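Local coordinates for myosin-2 (Saccharomyces cerevisiae, PDB 6IXO), which binds receptor proteins on organelles through its globular tail and transports this cargo along polarized actin cables with its N-terminal motor domain, at residues Y298-I303 against L339-D344; S323-Q326 against Y330-P333. All coordinates share one frame; numbering follows the deposited sequence.

Interaction 1 of 2, residues Y298-I303 against L339-D344; sequences YTIEDI and LRYVAD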
ATOM      1  N   TYR A 298      35.115   6.640 -22.930  1.00 44.68           N
ATOM      2  CA  TYR A 298      36.459   7.045 -23.354  1.00 49.82           C
ATOM      3  C   TYR A 298      36.507   8.065 -24.486  1.00 53.96           C
ATOM      4  O   TYR A 298      37.462   8.822 -24.589  1.00 52.83           O
ATOM      5  CB  TYR A 298      37.256   5.798 -23.727  1.00 60.83           C
ATOM      6  CG  TYR A 298      37.563   4.966 -22.499  1.00 72.91           C
ATOM      7  CD1 TYR A 298      37.939   5.571 -21.297  1.00 74.23           C
ATOM      8  CD2 TYR A 298      37.435   3.586 -22.516  1.00 79.35           C
ATOM      9  CE1 TYR A 298      38.204   4.812 -20.160  1.00 70.56           C
ATOM     10  CE2 TYR A 298      37.681   2.832 -21.382  1.00 75.42           C
ATOM     11  CZ  TYR A 298      38.074   3.441 -20.219  1.00 70.57           C
ATOM     12  OH  TYR A 298      38.330   2.658 -19.122  1.00 69.03           O
ATOM     13  N   THR A 299      35.481   8.100 -25.328  1.00 55.63           N
ATOM     14  CA  THR A 299      35.438   9.070 -26.410  1.00 56.23           C
ATOM     15  C   THR A 299      34.255  10.031 -26.256  1.00 60.18           C
ATOM     16  O   THR A 299      33.275   9.738 -25.548  1.00 49.99           O
ATOM     17  CB  THR A 299      35.322   8.385 -27.773  1.00 61.13           C
ATOM     18  OG1 THR A 299      33.980   7.903 -27.947  1.00 62.55           O
ATOM     19  CG2 THR A 299      36.310   7.219 -27.884  1.00 53.83           C
ATOM     20  N   ILE A 300      34.364  11.176 -26.916  1.00 59.83           N
ATOM     21  CA  ILE A 300      33.261  12.121 -27.013  1.00 63.81           C
ATOM     22  C   ILE A 300      31.960  11.436 -27.423  1.00 65.18           C
ATOM     23  O   ILE A 300      30.907  11.602 -26.782  1.00 63.94           O
ATOM     24  CB  ILE A 300      33.594  13.230 -28.028  1.00 66.81           C
ATOM     25  CG1 ILE A 300      34.718  14.120 -27.490  1.00 65.65           C
ATOM     26  CG2 ILE A 300      32.345  14.044 -28.370  1.00 70.18           C
ATOM     27  CD1 ILE A 300      34.407  14.758 -26.156  1.00 57.18           C
ATOM     28  N   GLU A 301      32.032  10.641 -28.481  1.00 66.03           N
ATOM     29  CA  GLU A 301      30.846   9.936 -28.944  1.00 67.34           C
ATOM     30  C   GLU A 301      30.278   8.992 -27.883  1.00 62.88           C
ATOM     31  O   GLU A 301      29.048   8.840 -27.770  1.00 55.41           O
ATOM     32  CB  GLU A 301      31.149   9.157 -30.215  1.00 73.82           C
ATOM     33  CG  GLU A 301      29.889   8.680 -30.894  1.00 82.17           C
ATOM     34  CD  GLU A 301      30.170   7.691 -31.989  1.00 92.85           C
ATOM     35  OE1 GLU A 301      31.363   7.433 -32.259  1.00 97.46           O
ATOM     36  OE2 GLU A 301      29.199   7.171 -32.576  1.00 96.55           O
ATOM     37  N   ASP A 302      31.164   8.356 -27.116  1.00 46.54           N
ATOM     38  CA  ASP A 302      30.735   7.527 -25.987  1.00 51.00           C
ATOM     39  C   ASP A 302      29.829   8.328 -25.065  1.00 53.62           C
ATOM     40  O   ASP A 302      28.799   7.837 -24.562  1.00 50.12           O
ATOM     41  CB  ASP A 302      31.936   7.015 -25.180  1.00 51.96           C
ATOM     42  CG  ASP A 302      32.664   5.853 -25.849  1.00 55.39           C
ATOM     43  OD1 ASP A 302      32.113   5.226 -26.778  1.00 57.99           O
ATOM     44  OD2 ASP A 302      33.796   5.559 -25.413  1.00 50.04           O
ATOM     45  N   ILE A 303      30.233   9.564 -24.822  1.00 53.48           N
ATOM     46  CA  ILE A 303      29.484  10.399 -23.899  1.00 54.38           C
ATOM     47  C   ILE A 303      28.169  10.832 -24.550  1.00 55.75           C
ATOM     48  O   ILE A 303      27.143  10.843 -23.888  1.00 55.03           O
ATOM     49  CB  ILE A 303      30.328  11.609 -23.433  1.00 59.02           C
ATOM     50  CG1 ILE A 303      31.538  11.115 -22.619  1.00 44.00           C
ATOM     51  CG2 ILE A 303      29.504  12.552 -22.592  1.00 55.59           C
ATOM     52  CD1 ILE A 303      31.156  10.206 -21.413  1.00 43.59           C
ATOM     53  N   LEU A 339      36.257  14.325 -19.247  1.00 57.73           N
ATOM     54  CA  LEU A 339      35.784  14.998 -18.036  1.00 55.90           C
ATOM     55  C   LEU A 339      35.455  16.465 -18.320  1.00 60.91           C
ATOM     56  O   LEU A 339      34.473  16.999 -17.809  1.00 60.20           O
ATOM     57  CB  LEU A 339      36.814  14.897 -16.901  1.00 55.32           C
ATOM     58  CG  LEU A 339      37.058  13.518 -16.255  1.00 57.68           C
ATOM     59  CD1 LEU A 339      38.154  13.584 -15.197  1.00 57.39           C
ATOM     60  CD2 LEU A 339      35.770  12.942 -15.635  1.00 50.18           C
ATOM     61  N   ARG A 340      36.250  17.127 -19.152  1.00 61.14           N
ATOM     62  CA  ARG A 340      35.966  18.531 -19.421  1.00 67.07           C
ATOM     63  C   ARG A 340      34.797  18.642 -20.392  1.00 65.76           C
ATOM     64  O   ARG A 340      34.033  19.599 -20.333  1.00 65.39           O
ATOM     65  CB  ARG A 340      37.216  19.274 -19.947  1.00 74.67           C
ATOM     66  CG  ARG A 340      37.575  19.098 -21.413  1.00 81.47           C
ATOM     67  CD  ARG A 340      38.841  19.945 -21.760  1.00 93.40           C
ATOM     68  NE  ARG A 340      39.778  19.945 -20.636  1.00 91.39           N
ATOM     69  CZ  ARG A 340      40.922  19.265 -20.596  1.00 89.55           C
ATOM     70  NH1 ARG A 340      41.318  18.547 -21.642  1.00 87.03           N
ATOM     71  NH2 ARG A 340      41.683  19.317 -19.508  1.00 89.22           N
ATOM     72  N   TYR A 341      34.638  17.658 -21.271  1.00 63.68           N
ATOM     73  CA  TYR A 341      33.478  17.642 -22.151  1.00 66.01           C
ATOM     74  C   TYR A 341      32.188  17.590 -21.338  1.00 68.49           C
ATOM     75  O   TYR A 341      31.239  18.349 -21.580  1.00 70.81           O
ATOM     76  CB  TYR A 341      33.538  16.454 -23.096  1.00 65.94           C
ATOM     77  CG  TYR A 341      32.384  16.385 -24.075  1.00 65.96           C
ATOM     78  CD1 TYR A 341      32.119  17.437 -24.936  1.00 69.85           C
ATOM     79  CD2 TYR A 341      31.584  15.255 -24.162  1.00 64.86           C
ATOM     80  CE1 TYR A 341      31.076  17.374 -25.847  1.00 74.63           C
ATOM     81  CE2 TYR A 341      30.536  15.181 -25.074  1.00 67.85           C
ATOM     82  CZ  TYR A 341      30.288  16.248 -25.914  1.00 72.72           C
ATOM     83  OH  TYR A 341      29.255  16.196 -26.824  1.00 72.38           O
ATOM     84  N   VAL A 342      32.160  16.681 -20.373  1.00 66.48           N
ATOM     85  CA  VAL A 342      31.003  16.544 -19.503  1.00 63.96           C
ATOM     86  C   VAL A 342      30.758  17.824 -18.695  1.00 66.63           C
ATOM     87  O   VAL A 342      29.628  18.306 -18.629  1.00 64.32           O
ATOM     88  CB  VAL A 342      31.175  15.364 -18.556  1.00 57.62           C
ATOM     89  CG1 VAL A 342      30.130  15.413 -17.467  1.00 52.89           C
ATOM     90  CG2 VAL A 342      31.102  14.058 -19.335  1.00 55.28           C
ATOM     91  N   ALA A 343      31.821  18.372 -18.101  1.00 66.63           N
ATOM     92  CA  ALA A 343      31.715  19.583 -17.277  1.00 66.84           C
ATOM     93  C   ALA A 343      31.199  20.756 -18.104  1.00 69.06           C
ATOM     94  O   ALA A 343      30.454  21.603 -17.610  1.00 70.55           O
ATOM     95  CB  ALA A 343      33.063  19.929 -16.646  1.00 66.96           C
ATOM     96  N   ASP A 344      31.587  20.786 -19.373  1.00 71.45           N
ATOM     97  CA  ASP A 344      31.102  21.812 -20.280  1.00 77.02           C
ATOM     98  C   ASP A 344      29.636  21.594 -20.656  1.00 74.82           C
ATOM     99  O   ASP A 344      28.908  22.567 -20.861  1.00 75.50           O
ATOM    100  CB  ASP A 344      31.979  21.877 -21.531  1.00 84.19           C
ATOM    101  CG  ASP A 344      33.300  22.579 -21.268  1.00 93.81           C
ATOM    102  OD1 ASP A 344      33.310  23.510 -20.430  1.00 97.42           O
ATOM    103  OD2 ASP A 344      34.326  22.196 -21.881  1.00 97.59           O
TER
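The Tyr341 ring has the delta methyl of Ile300 on one face and the beta branch of Ile303 at its edge. This is helix-to-helix packing at the first turn of helix 300-309, against the middle of helix 336-350, in the all-helical cargo-binding tail domain. Ile300 CD1 lies 3.6 Å from the ring centroid and 25° off the ring normal, a CH-pi contact displaced toward the CG side, where CD1 comes within 3.3 Å of Tyr341 CG. Farther out, Ile300 CG2 reaches the CZ and CE2 end. The edge is met by Ile303, whose CB lies in the ring plane and whose CG2 approaches Tyr341 CD2 at 3.8 Å. With CG anti to its backbone N (chi1 -178°), Tyr341 projects its ring toward helix 300-309, and its hydroxyl hydrogen-bonds to Asp304 on that same helix. An alanine in place of Tyr341 is likely to leave Ile300 CD1 and Ile303 CG2 facing a gap, and Asp304 without its phenol partner. Beyond the ring edge, Ile303 CG2 also touches Val342 CG2 at 3.9 Å. Ile338, one turn back, adds to the cover over both isoleucines, while Val342 also packs on Gln319 and Ile322, tying in helix 315-323. The turn that presents the isoleucines starts with a capping box, in which Thr299, at the N-cap, takes the Asp302 amide on its OG1. In return Asp302 OD2, which also forms a salt bridge to Arg296, accepts two backbone amides, Tyr298 N at 3.0 Å through its anti lone pair and Thr299 N from 47° out of the carboxylate plane.

Interaction 2 of 2, residues S323-Q326 against Y330-P333; sequences SQYQ and YESP
Tyr325 and Glu331 close the connection between helices 315-323 and 336-350 with a phenol-carboxylate hydrogen bond. Ser323, at the end of the first helix, turns its hydroxyl back to Gln319 O. At Tyr325, chi1 of -179° sets the ring trans to the residue's own nitrogen, which carries its phenol end out to Glu331, arriving from the opposite direction on an extended chain. Tyr325 OH donates to Glu331 OE2 over a short 2.5 Å, and OE2 receives it on its syn lone pair, the side of OE1. That oxygen lies in the plane of the ring, at its edge, while the carboxylate stands nearly perpendicular to the ring, at 87°. Next in sequence, the CB of Gln326 is directed away from residues 330-333, and the residue joins through its carbonyl: one water donates to Gln326 O at 2.8 Å and to Glu331 OE1 at 2.7 Å. OE1 also accepts from Ala328 N, in the loop between the two segments, so both carboxylate oxygens are engaged. Lys297 makes a cation-pi contact with the Tyr325 ring, Tyr325 packs on Ile334 shortly before helix 336-350, and Gln326 pairs by backbone with Leu252, just ahead of helix 254-273.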
ATOM      1  N   SER A 323      32.503  11.549 -12.574  1.00 38.53           N
ATOM      2  CA  SER A 323      33.722  12.067 -11.932  1.00 41.52           C
ATOM      3  C   SER A 323      34.042  11.212 -10.706  1.00 37.47           C
ATOM      4  O   SER A 323      35.155  11.187 -10.264  1.00 41.83           O
ATOM      5  CB  SER A 323      33.600  13.547 -11.542  1.00 44.13           C
ATOM      6  OG  SER A 323      32.439  13.750 -10.762  1.00 52.45           O
ATOM      7  N   GLN A 324      33.049  10.506 -10.160  1.00 31.64           N
ATOM      8  CA  GLN A 324      33.304   9.632  -9.005  1.00 33.22           C
ATOM      9  C   GLN A 324      33.579   8.176  -9.358  1.00 32.19           C
ATOM     10  O   GLN A 324      33.797   7.348  -8.475  1.00 32.83           O
ATOM     11  CB  GLN A 324      32.082   9.694  -8.035  1.00 30.35           C
ATOM     12  CG  GLN A 324      32.028  11.098  -7.381  1.00 32.46           C
ATOM     13  CD  GLN A 324      30.682  11.347  -6.697  1.00 38.80           C
ATOM     14  OE1 GLN A 324      29.954  10.399  -6.357  1.00 36.53           O
ATOM     15  NE2 GLN A 324      30.359  12.613  -6.502  1.00 34.92           N
ATOM     16  N   TYR A 325      33.517   7.857 -10.643  1.00 33.53           N
ATOM     17  CA  TYR A 325      33.778   6.491 -11.116  1.00 31.22           C
ATOM     18  C   TYR A 325      35.170   5.994 -10.703  1.00 33.48           C
ATOM     19  O   TYR A 325      36.146   6.698 -10.912  1.00 32.44           O
ATOM     20  CB  TYR A 325      33.673   6.446 -12.634  1.00 32.55           C
ATOM     21  CG  TYR A 325      33.903   5.072 -13.238  1.00 28.80           C
ATOM     22  CD1 TYR A 325      32.901   4.121 -13.231  1.00 29.70           C
ATOM     23  CD2 TYR A 325      35.123   4.756 -13.862  1.00 33.85           C
ATOM     24  CE1 TYR A 325      33.092   2.851 -13.824  1.00 27.86           C
ATOM     25  CE2 TYR A 325      35.332   3.511 -14.423  1.00 30.23           C
ATOM     26  CZ  TYR A 325      34.295   2.574 -14.424  1.00 26.89           C
ATOM     27  OH  TYR A 325      34.538   1.361 -14.989  1.00 30.85           O
ATOM     28  N   GLN A 326      35.289   4.800 -10.133  1.00 28.76           N
ATOM     29  CA  GLN A 326      36.644   4.351  -9.701  1.00 33.20           C
ATOM     30  C   GLN A 326      37.218   3.281 -10.644  1.00 35.33           C
ATOM     31  O   GLN A 326      36.714   2.165 -10.674  1.00 29.68           O
ATOM     32  CB  GLN A 326      36.600   3.774  -8.289  1.00 39.44           C
ATOM     33  CG  GLN A 326      36.299   4.827  -7.208  1.00 44.80           C
ATOM     34  CD  GLN A 326      37.393   5.880  -7.110  1.00 48.59           C
ATOM     35  OE1 GLN A 326      38.567   5.548  -7.017  1.00 49.93           O
ATOM     36  NE2 GLN A 326      37.009   7.152  -7.150  1.00 54.85           N
ATOM     37  N   TYR A 330      44.566  -1.940 -14.244  1.00 35.07           N
ATOM     38  CA  TYR A 330      44.600  -2.391 -15.650  1.00 38.14           C
ATOM     39  C   TYR A 330      43.427  -1.853 -16.479  1.00 34.47           C
ATOM     40  O   TYR A 330      43.305  -2.181 -17.650  1.00 36.78           O
ATOM     41  CB  TYR A 330      44.683  -3.947 -15.759  1.00 32.47           C
ATOM     42  CG  TYR A 330      45.826  -4.458 -14.903  1.00 36.15           C
ATOM     43  CD1 TYR A 330      47.159  -4.187 -15.253  1.00 37.73           C
ATOM     44  CD2 TYR A 330      45.577  -5.080 -13.685  1.00 35.52           C
ATOM     45  CE1 TYR A 330      48.215  -4.594 -14.435  1.00 42.18           C
ATOM     46  CE2 TYR A 330      46.611  -5.500 -12.864  1.00 36.95           C
ATOM     47  CZ  TYR A 330      47.932  -5.233 -13.235  1.00 42.70           C
ATOM     48  OH  TYR A 330      48.956  -5.631 -12.412  1.00 41.16           O
ATOM     49  N   GLU A 331      42.581  -1.019 -15.882  1.00 31.11           N
ATOM     50  CA  GLU A 331      41.486  -0.353 -16.626  1.00 30.95           C
ATOM     51  C   GLU A 331      41.945   1.058 -17.032  1.00 38.19           C
ATOM     52  O   GLU A 331      42.602   1.728 -16.247  1.00 39.71           O
ATOM     53  CB  GLU A 331      40.183  -0.279 -15.777  1.00 28.98           C
ATOM     54  CG  GLU A 331      39.062   0.483 -16.465  1.00 29.30           C
ATOM     55  CD  GLU A 331      37.792   0.550 -15.617  1.00 33.56           C
ATOM     56  OE1 GLU A 331      37.819   0.123 -14.428  1.00 29.21           O
ATOM     57  OE2 GLU A 331      36.767   1.036 -16.145  1.00 31.54           O
ATOM     58  N   SER A 332      41.656   1.499 -18.256  1.00 35.01           N
ATOM     59  CA  SER A 332      42.130   2.822 -18.701  1.00 37.18           C
ATOM     60  C   SER A 332      41.433   3.930 -17.925  1.00 38.37           C
ATOM     61  O   SER A 332      40.224   3.871 -17.713  1.00 36.25           O
ATOM     62  CB  SER A 332      41.886   3.019 -20.190  1.00 41.09           C
ATOM     63  OG  SER A 332      42.545   2.005 -20.929  1.00 50.37           O
ATOM     64  N   PRO A 333      42.179   4.969 -17.501  1.00 39.30           N
ATOM     65  CA  PRO A 333      41.514   6.093 -16.809  1.00 42.78           C
ATOM     66  C   PRO A 333      40.539   6.808 -17.738  1.00 40.26           C
ATOM     67  O   PRO A 333      40.744   6.792 -18.951  1.00 43.56           O
ATOM     68  CB  PRO A 333      42.689   7.042 -16.453  1.00 45.23           C
ATOM     69  CG  PRO A 333      43.885   6.317 -16.724  1.00 47.50           C
ATOM     70  CD  PRO A 333      43.596   5.259 -17.768  1.00 45.77           C
TER
HETATM   71  O   HOH W   1      35.993   0.095 -12.478  1.00 29.28           O

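How the interactions relate
Interaction 2 is nested in the chain between the two segments of interaction 1, and both lie on the same side of the chain's centre, their own centres about 41 and 42 Å from it, respectively. Interaction 1 joins two helices by apolar packing and combines buried Ile303 and Val342 with exposed Ile300; interaction 2 ties together two pieces of the loop leading into helix 336-350 through polar atoms and a water, with a buried tyrosine on one side. About 14 Å separates the two contact centres. Tyr298 bridges them: just ahead of the capped helix start, its OH lies 2.7 Å from Ser332 O, a probable hydrogen bond, and packs on Glu331 CG.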